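Local coordinates for protein sulfite dehydrogenase (Paracoccus pantotrophus, PDB 2XTS) that oxidises protein-bound sulfur at a molybdenum cofactor and works together with a haem-carrying cytochrome partner that takes part in electron transfer, at residues T311-T316 against R326-D330; W260-A264 against W291-G295; G372-W376 against N386-A390. All coordinates share one frame. Numbering follows the deposited sequence.

How the contacts relate
Contacts 1 and 3 each join the two strands of a beta hairpin, and all four strands belong to the same antiparallel sheet; contact 2 ties together two loops at the ends of strands of that sheet. Contacts 2 and 3 are buried, contact 1 only partly. The centres lie about 19 to 21 Å apart and no two contacts touch. Contact 1 has backbone hydrogen bonds and a salt bridge beside a second copy of the protein. In contact 2 a single backbone hydrogen bond links the loops next to the cytochrome. Contact 3 has no clear direct hydrogen bond; side chains pack between its strands, a probable crystallisation glycerol bridges the segments where they part, and its last strand continues the sheet into the cytochrome.

Contact 1 of 3, residues T311-T316 against R326-D330; sequences TTARIT and RFHLD
Ala313 sits at the apolar centre, its CB 4.0 Å from CD1 of Phe327 (chi1 p) and 4.3 Å from CB of Leu329. Leu329 (t, p) brings CD1 to 3.9 Å from Thr311 CG2, and Ile315 (m, m) sets CD1 4.2 Å from Phe327 CB. Phe327 also packs on Val300 and Val302 of strand 297-303, on the far side of 311-316. The segments belong to an antiparallel beta hairpin in the E-set, immunoglobulin-like dimerisation domain; strand 311-316 is interrupted near Ala313, and axes 314-316 and 326-330 run at 131°, 4.5 Å apart. Arg314 and His328 form a hydrogen-bonded pair (N to O 3.0 Å, O to N 2.9 Å), Ile315 and Phe327 a non-hydrogen-bonded one. Thr316 N donates to Arg326 O at 2.9 Å, and water 2 bridges Thr316 O and Arg326 N. At the polar edge Arg314 (p, t, t) lays its guanidinium over His328 CB and salt-bridges Asp330, NH1 to OD2 2.9 Å; its NH2 also reaches Arg111 O of the second subunit.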
loop_
_atom_site.group_PDB
_atom_site.type_symbol
_atom_site.label_atom_id
_atom_site.label_comp_id
_atom_site.label_asym_id
_atom_site.label_seq_id
_atom_site.Cartn_x
_atom_site.Cartn_y
_atom_site.Cartn_z
ATOM N N THR A 311 7.115 26.311 15.593
ATOM C CA THR A 311 8.384 25.754 15.107
ATOM C C THR A 311 8.087 24.967 13.831
ATOM O O THR A 311 7.164 24.152 13.792
ATOM C CB THR A 311 8.992 24.786 16.152
ATOM O OG1 THR A 311 9.169 25.478 17.399
ATOM C CG2 THR A 311 10.317 24.212 15.701
ATOM N N THR A 312 8.862 25.206 12.793
ATOM C CA THR A 312 8.691 24.497 11.540
ATOM C C THR A 312 9.160 23.056 11.731
ATOM O O THR A 312 10.258 22.798 12.199
ATOM C CB THR A 312 9.374 25.226 10.371
ATOM O OG1 THR A 312 8.824 26.552 10.277
ATOM C CG2 THR A 312 9.174 24.458 9.071
ATOM N N ALA A 313 8.269 22.127 11.406
ATOM C CA ALA A 313 8.539 20.689 11.457
ATOM C C ALA A 313 9.303 20.310 10.201
ATOM O O ALA A 313 9.531 21.142 9.312
ATOM C CB ALA A 313 7.209 19.909 11.537
ATOM N N ARG A 314 9.714 19.048 10.113
ATOM C CA ARG A 314 10.303 18.559 8.858
ATOM C C ARG A 314 9.310 17.683 8.109
ATOM O O ARG A 314 8.472 17.033 8.737
ATOM C CB ARG A 314 11.615 17.822 9.098
ATOM C CG ARG A 314 11.489 16.453 9.713
ATOM C CD ARG A 314 12.860 15.819 9.925
ATOM N NE ARG A 314 12.718 14.501 10.536
ATOM C CZ ARG A 314 12.513 14.290 11.833
ATOM N NH1 ARG A 314 12.392 15.302 12.684
ATOM N NH2 ARG A 314 12.377 13.051 12.289
ATOM N N ILE A 315 9.379 17.745 6.787
ATOM C CA ILE A 315 8.660 16.846 5.897
ATOM C C ILE A 315 9.478 15.577 5.787
ATOM O O ILE A 315 10.663 15.639 5.441
ATOM C CB ILE A 315 8.538 17.456 4.483
ATOM C CG1 ILE A 315 7.710 18.740 4.548
ATOM C CG2 ILE A 315 7.986 16.428 3.485
ATOM C CD1 ILE A 315 6.573 18.668 5.511
ATOM N N THR A 316 8.859 14.445 6.104
ATOM C CA THR A 316 9.485 13.127 5.982
ATOM C C THR A 316 8.984 12.473 4.715
ATOM O O THR A 316 7.819 12.117 4.609
ATOM C CB THR A 316 9.173 12.302 7.229
ATOM O OG1 THR A 316 9.814 12.950 8.332
ATOM C CG2 THR A 316 9.686 10.882 7.132
ATOM N N ARG A 326 3.736 13.514 5.189
ATOM C CA ARG A 326 4.074 13.211 6.572
ATOM C C ARG A 326 5.020 14.245 7.115
ATOM O O ARG A 326 5.968 14.601 6.446
ATOM C CB ARG A 326 4.730 11.842 6.623
ATOM C CG ARG A 326 5.196 11.386 8.010
ATOM C CD ARG A 326 4.106 11.259 9.078
ATOM N NE ARG A 326 3.026 10.376 8.635
ATOM C CZ ARG A 326 1.952 10.068 9.351
ATOM N NH1 ARG A 326 1.768 10.571 10.563
ATOM N NH2 ARG A 326 1.015 9.295 8.827
ATOM N N PHE A 327 4.754 14.732 8.325
ATOM C CA PHE A 327 5.684 15.626 9.024
ATOM C C PHE A 327 6.023 15.109 10.398
ATOM O O PHE A 327 5.254 14.365 11.016
ATOM C CB PHE A 327 5.151 17.078 9.133
ATOM C CG PHE A 327 3.935 17.244 10.017
ATOM C CD1 PHE A 327 4.069 17.503 11.377
ATOM C CD2 PHE A 327 2.656 17.160 9.488
ATOM C CE1 PHE A 327 2.945 17.654 12.180
ATOM C CE2 PHE A 327 1.524 17.321 10.295
ATOM C CZ PHE A 327 1.666 17.563 11.628
ATOM N N HIS A 328 7.201 15.515 10.876
ATOM C CA HIS A 328 7.682 15.143 12.198
ATOM C C HIS A 328 8.342 16.315 12.888
ATOM O O HIS A 328 8.989 17.142 12.249
ATOM C CB HIS A 328 8.727 14.039 12.152
ATOM C CG HIS A 328 8.210 12.731 11.656
ATOM N ND1 HIS A 328 7.428 11.874 12.401
ATOM C CD2 HIS A 328 8.407 12.118 10.468
ATOM C CE1 HIS A 328 7.135 10.807 11.669
ATOM N NE2 HIS A 328 7.716 10.935 10.494
ATOM N N LEU A 329 8.186 16.350 14.204
ATOM C CA LEU A 329 8.958 17.246 15.062
ATOM C C LEU A 329 9.315 16.456 16.300
ATOM O O LEU A 329 8.445 15.899 16.967
ATOM C CB LEU A 329 8.181 18.516 15.450
ATOM C CG LEU A 329 8.937 19.558 16.295
ATOM C CD1 LEU A 329 9.928 20.326 15.426
ATOM C CD2 LEU A 329 8.034 20.526 17.033
ATOM N N ASP A 330 10.617 16.372 16.583
ATOM C CA ASP A 330 11.092 15.682 17.756
ATOM C C ASP A 330 11.299 16.679 18.867
ATOM O O ASP A 330 11.973 17.686 18.671
ATOM C CB ASP A 330 12.365 14.939 17.401
ATOM C CG ASP A 330 12.122 13.905 16.306
ATOM O OD1 ASP A 330 11.328 12.980 16.579
ATOM O OD2 ASP A 330 12.730 13.998 15.206
HETATM O O HOH W 1 10.563 11.718 14.269
HETATM O O HOH W 2 5.638 12.801 3.097
#

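Contact 2 of 3, residues W260-A264 against W291-G295; sequences WVMDA and WSGNG
This is a buried loop-to-loop contact inside the dimerisation domain, joining the loop before strand 265-270 to the turn between strands 282-291 and 297-303. Neither segment is regular across the contact, and the touching parts run 129° apart. Met262 faces Gly293 (CA to CA 4.8 Å) and Ala264 faces Ser292 (4.0 Å between their CA atoms). The second segment makes a type I beta turn from Ser292 to Gly295, with Gly293 at phi/psi -75/-10 and Asn294 at -97/10. Ser292, chi1 t, accepts from Asn294 N at its OG (3.0 Å), an ST turn, and OG is also bonded to Asp346. Within the turn Gly293 N donates to Met262 O at 2.7 Å, the one hydrogen bond between the segments, with a bent N-H...O angle of 136°. A CB on Gly293 would clash with Met262 O and Val261 CG1; instead, Val261 CG1 rests 3.3 Å from Gly293 O. Further along, the CA of Ala264 makes a CA-H...O contact of 3.3 Å with Trp291 O. Met262 (m, m, m) turns its thioether away from the turn, onto Phe117, Glu119 and His369, a cobalt ligand; the Met262 side chain lies about 7 Å from the molybdenum oxide group. Trp291 (chi1 p) bonds Glu119 through NE1. Asp263 meets Arg151 and Tyr156 of the cytochrome chain, by a salt bridge and a hydrogen bond. The loops are thus joined through the backbone, while the charge of Asp263 is spent on the interface with the cytochrome.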
loop_
_atom_site.group_PDB
_atom_site.type_symbol
_atom_site.label_atom_id
_atom_site.label_comp_id
_atom_site.label_asym_id
_atom_site.label_seq_id
_atom_site.Cartn_x
_atom_site.Cartn_y
_atom_site.Cartn_z
ATOM N N TRP A 260 -15.549 22.599 -4.836
ATOM C CA TRP A 260 -14.913 21.375 -5.267
ATOM C C TRP A 260 -13.595 21.117 -4.546
ATOM O O TRP A 260 -13.329 19.997 -4.106
ATOM C CB TRP A 260 -14.692 21.410 -6.778
ATOM C CG TRP A 260 -15.961 21.526 -7.564
ATOM C CD1 TRP A 260 -17.112 20.846 -7.362
ATOM C CD2 TRP A 260 -16.182 22.354 -8.716
ATOM N NE1 TRP A 260 -18.058 21.215 -8.296
ATOM C CE2 TRP A 260 -17.506 22.135 -9.146
ATOM C CE3 TRP A 260 -15.403 23.290 -9.395
ATOM C CZ2 TRP A 260 -18.056 22.801 -10.248
ATOM C CZ3 TRP A 260 -15.962 23.957 -10.485
ATOM C CH2 TRP A 260 -17.266 23.705 -10.898
ATOM N N VAL A 261 -12.729 22.116 -4.449
ATOM C CA VAL A 261 -11.383 21.875 -3.926
ATOM C C VAL A 261 -11.369 21.765 -2.406
ATOM O O VAL A 261 -12.135 22.423 -1.690
ATOM C CB VAL A 261 -10.290 22.884 -4.416
ATOM C CG1 VAL A 261 -8.894 22.247 -4.353
ATOM C CG2 VAL A 261 -10.505 23.318 -5.822
ATOM N N MET A 262 -10.498 20.879 -1.934
ATOM C CA MET A 262 -10.216 20.706 -0.520
ATOM C C MET A 262 -8.990 21.566 -0.170
ATOM O O MET A 262 -7.924 21.421 -0.759
ATOM C CB MET A 262 -9.978 19.228 -0.207
ATOM C CG MET A 262 -11.129 18.314 -0.569
ATOM S SD MET A 262 -12.672 18.744 0.280
ATOM C CE MET A 262 -12.350 18.120 1.929
ATOM N N ASP A 263 -9.127 22.440 0.815
ATOM C CA ASP A 263 -8.057 23.373 1.154
ATOM C C ASP A 263 -6.996 22.753 2.084
ATOM O O ASP A 263 -7.210 21.706 2.711
ATOM C CB ASP A 263 -8.658 24.627 1.801
ATOM C CG ASP A 263 -9.526 25.440 0.850
ATOM O OD1 ASP A 263 -9.245 25.482 -0.365
ATOM O OD2 ASP A 263 -10.487 26.057 1.347
ATOM N N ALA A 264 -5.856 23.434 2.194
ATOM C CA ALA A 264 -4.735 22.945 2.991
ATOM C C ALA A 264 -5.153 22.642 4.411
ATOM O O ALA A 264 -5.851 23.426 5.057
ATOM C CB ALA A 264 -3.580 23.945 2.980
ATOM N N TRP A 291 -1.893 18.066 3.913
ATOM C CA TRP A 291 -2.308 17.854 2.541
ATOM C C TRP A 291 -3.036 19.100 2.033
ATOM O O TRP A 291 -3.539 19.885 2.826
ATOM C CB TRP A 291 -3.202 16.615 2.422
ATOM C CG TRP A 291 -4.482 16.651 3.201
ATOM C CD1 TRP A 291 -5.703 16.974 2.706
ATOM C CD2 TRP A 291 -4.691 16.333 4.590
ATOM N NE1 TRP A 291 -6.653 16.884 3.667
ATOM C CE2 TRP A 291 -6.065 16.508 4.841
ATOM C CE3 TRP A 291 -3.860 15.939 5.643
ATOM C CZ2 TRP A 291 -6.636 16.263 6.086
ATOM C CZ3 TRP A 291 -4.425 15.702 6.874
ATOM C CH2 TRP A 291 -5.803 15.866 7.087
ATOM N N SER A 292 -3.106 19.269 0.722
ATOM C CA SER A 292 -3.824 20.365 0.118
ATOM C C SER A 292 -4.313 20.006 -1.267
ATOM O O SER A 292 -3.537 19.494 -2.077
ATOM C CB SER A 292 -2.931 21.580 -0.023
ATOM O OG SER A 292 -3.669 22.623 -0.604
ATOM N N GLY A 293 -5.565 20.350 -1.567
ATOM C CA GLY A 293 -6.083 20.214 -2.899
ATOM C C GLY A 293 -5.581 21.256 -3.865
ATOM O O GLY A 293 -5.853 21.172 -5.041
ATOM N N ASN A 294 -4.901 22.278 -3.346
ATOM C CA ASN A 294 -4.377 23.360 -4.172
ATOM C C ASN A 294 -2.901 23.203 -4.546
ATOM O O ASN A 294 -2.324 24.106 -5.144
ATOM C CB ASN A 294 -4.636 24.702 -3.476
ATOM C CG ASN A 294 -6.103 25.104 -3.507
ATOM O OD1 ASN A 294 -6.719 25.367 -2.460
ATOM N ND2 ASN A 294 -6.670 25.117 -4.679
ATOM N N GLY A 295 -2.322 22.037 -4.266
ATOM C CA GLY A 295 -0.985 21.717 -4.724
ATOM C C GLY A 295 -0.154 21.004 -3.688
ATOM O O GLY A 295 -0.681 20.186 -2.917
#

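Contact 3 of 3, residues G372-W376 against N386-A390; sequences GIQTW and NVEIA. With GOL (glycerol), chain H.
Trp376 (chi1 m, chi2 133°) turns the edge of its indole toward Asn386, whose CA lies near the ring plane, 3.8 Å from CE3 of Trp376; Asn386 CB is 3.9 Å from Trp376 CZ3. Trp376 NE1 bonds Ile268 O. Asn386, chi1 t, sends its amide to Leu133 O and Glu127. Trp376 and Asn386 form an antiparallel non-hydrogen-bonded pair, CA to CA 5.2 Å, of the hairpin of strands 375-378 and 384-389. On the other face Thr375 (m) and Val387 (m) touch methyl to methyl, CG2 to CG2 3.8 Å; Thr375 OG1 bonds Gln341 and lies 4.1 Å from CG1 of Ile389 (p, t). Toward Ile373 and Ile389 the segments part, and a glycerol, probably from the crystallisation liquor, fills the gap: its O1 donates to Ile373 O at 2.7 Å and its O3 accepts from Ile389 N at 2.9 Å. Val387 to Ile389 pair antiparallel with a strand of the cytochrome chain, which carries the sheet across the subunit interface. The clear contacts between the segments are van der Waals ones, while Thr375, Trp376 and Asn386 bond to other parts of the fold.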
loop_
_atom_site.group_PDB
_atom_site.type_symbol
_atom_site.label_atom_id
_atom_site.label_comp_id
_atom_site.label_asym_id
_atom_site.label_seq_id
_atom_site.Cartn_x
_atom_site.Cartn_y
_atom_site.Cartn_z
ATOM N N GLY A 372 -10.014 23.635 9.706
ATOM C CA GLY A 372 -9.466 24.387 10.820
ATOM C C GLY A 372 -8.381 23.639 11.589
ATOM O O GLY A 372 -8.363 22.418 11.682
ATOM N N ILE A 373 -7.459 24.405 12.162
ATOM C CA ILE A 373 -6.390 23.870 12.989
ATOM C C ILE A 373 -6.972 23.105 14.156
ATOM O O ILE A 373 -7.829 23.599 14.875
ATOM C CB ILE A 373 -5.457 25.015 13.487
ATOM C CG1 ILE A 373 -4.658 25.607 12.322
ATOM C CG2 ILE A 373 -4.525 24.592 14.604
ATOM C CD1 ILE A 373 -3.962 26.932 12.670
ATOM N N GLN A 374 -6.480 21.886 14.339
ATOM C CA GLN A 374 -6.844 21.017 15.445
ATOM C C GLN A 374 -5.910 21.248 16.635
ATOM O O GLN A 374 -4.700 21.394 16.457
ATOM C CB GLN A 374 -6.710 19.550 14.986
ATOM C CG GLN A 374 -6.986 18.527 16.082
ATOM C CD GLN A 374 -8.419 18.534 16.584
ATOM O OE1 GLN A 374 -8.704 18.748 17.781
ATOM N NE2 GLN A 374 -9.333 18.327 15.685
ATOM N N THR A 375 -6.466 21.274 17.839
ATOM C CA THR A 375 -5.698 21.408 19.067
ATOM C C THR A 375 -5.827 20.135 19.886
ATOM O O THR A 375 -6.934 19.609 20.070
ATOM C CB THR A 375 -6.238 22.553 19.914
ATOM O OG1 THR A 375 -6.288 23.752 19.129
ATOM C CG2 THR A 375 -5.381 22.809 21.158
ATOM N N TRP A 376 -4.698 19.641 20.388
ATOM C CA TRP A 376 -4.701 18.574 21.387
ATOM C C TRP A 376 -4.201 19.111 22.727
ATOM O O TRP A 376 -3.115 19.714 22.806
ATOM C CB TRP A 376 -3.766 17.407 21.036
ATOM C CG TRP A 376 -4.007 16.721 19.738
ATOM C CD1 TRP A 376 -3.036 16.405 18.835
ATOM C CD2 TRP A 376 -5.250 16.237 19.170
ATOM N NE1 TRP A 376 -3.580 15.762 17.761
ATOM C CE2 TRP A 376 -4.931 15.642 17.939
ATOM C CE3 TRP A 376 -6.580 16.211 19.601
ATOM C CZ2 TRP A 376 -5.895 15.085 17.117
ATOM C CZ3 TRP A 376 -7.532 15.643 18.792
ATOM C CH2 TRP A 376 -7.191 15.094 17.571
ATOM N N ASN A 386 -9.143 16.172 22.687
ATOM C CA ASN A 386 -9.678 17.079 21.696
ATOM C C ASN A 386 -10.354 18.240 22.418
ATOM O O ASN A 386 -11.292 18.023 23.202
ATOM C CB ASN A 386 -10.725 16.347 20.860
ATOM C CG ASN A 386 -11.401 17.241 19.842
ATOM O OD1 ASN A 386 -10.935 18.345 19.562
ATOM N ND2 ASN A 386 -12.544 16.794 19.339
ATOM N N VAL A 387 -9.826 19.444 22.218
ATOM C CA VAL A 387 -10.349 20.670 22.805
ATOM C C VAL A 387 -10.446 21.758 21.767
ATOM O O VAL A 387 -9.792 21.685 20.750
ATOM C CB VAL A 387 -9.468 21.174 23.990
ATOM C CG1 VAL A 387 -9.391 20.113 25.078
ATOM C CG2 VAL A 387 -8.097 21.597 23.539
ATOM N N GLU A 388 -11.263 22.780 22.046
ATOM C CA GLU A 388 -11.113 24.103 21.422
ATOM C C GLU A 388 -10.511 25.028 22.449
ATOM O O GLU A 388 -10.729 24.849 23.649
ATOM C CB GLU A 388 -12.437 24.704 20.955
ATOM C CG GLU A 388 -13.066 23.958 19.823
ATOM C CD GLU A 388 -14.191 24.715 19.140
ATOM O OE1 GLU A 388 -14.643 25.761 19.645
ATOM O OE2 GLU A 388 -14.679 24.261 18.088
ATOM N N ILE A 389 -9.772 26.011 21.965
ATOM C CA ILE A 389 -9.230 27.059 22.802
ATOM C C ILE A 389 -9.576 28.419 22.194
ATOM O O ILE A 389 -9.761 28.551 20.989
ATOM C CB ILE A 389 -7.699 26.925 23.004
ATOM C CG1 ILE A 389 -6.948 26.916 21.673
ATOM C CG2 ILE A 389 -7.389 25.715 23.875
ATOM C CD1 ILE A 389 -5.428 26.983 21.873
ATOM N N ALA A 390 -9.674 29.426 23.054
ATOM C CA ALA A 390 -9.996 30.789 22.610
ATOM C C ALA A 390 -9.535 31.806 23.639
ATOM O O ALA A 390 -9.664 33.016 23.402
ATOM C CB ALA A 390 -11.506 30.949 22.374
ATOM O OXT ALA A 390 -9.080 31.459 24.723
HETATM C C1 GOL H . -7.970 26.709 16.694
HETATM O O1 GOL H . -8.410 26.172 15.426
HETATM C C2 GOL H . -9.032 27.478 17.514
HETATM O O2 GOL H . -9.727 28.454 16.740
HETATM C C3 GOL H . -10.071 26.538 18.112
HETATM O O3 GOL H . -9.493 25.685 19.056
#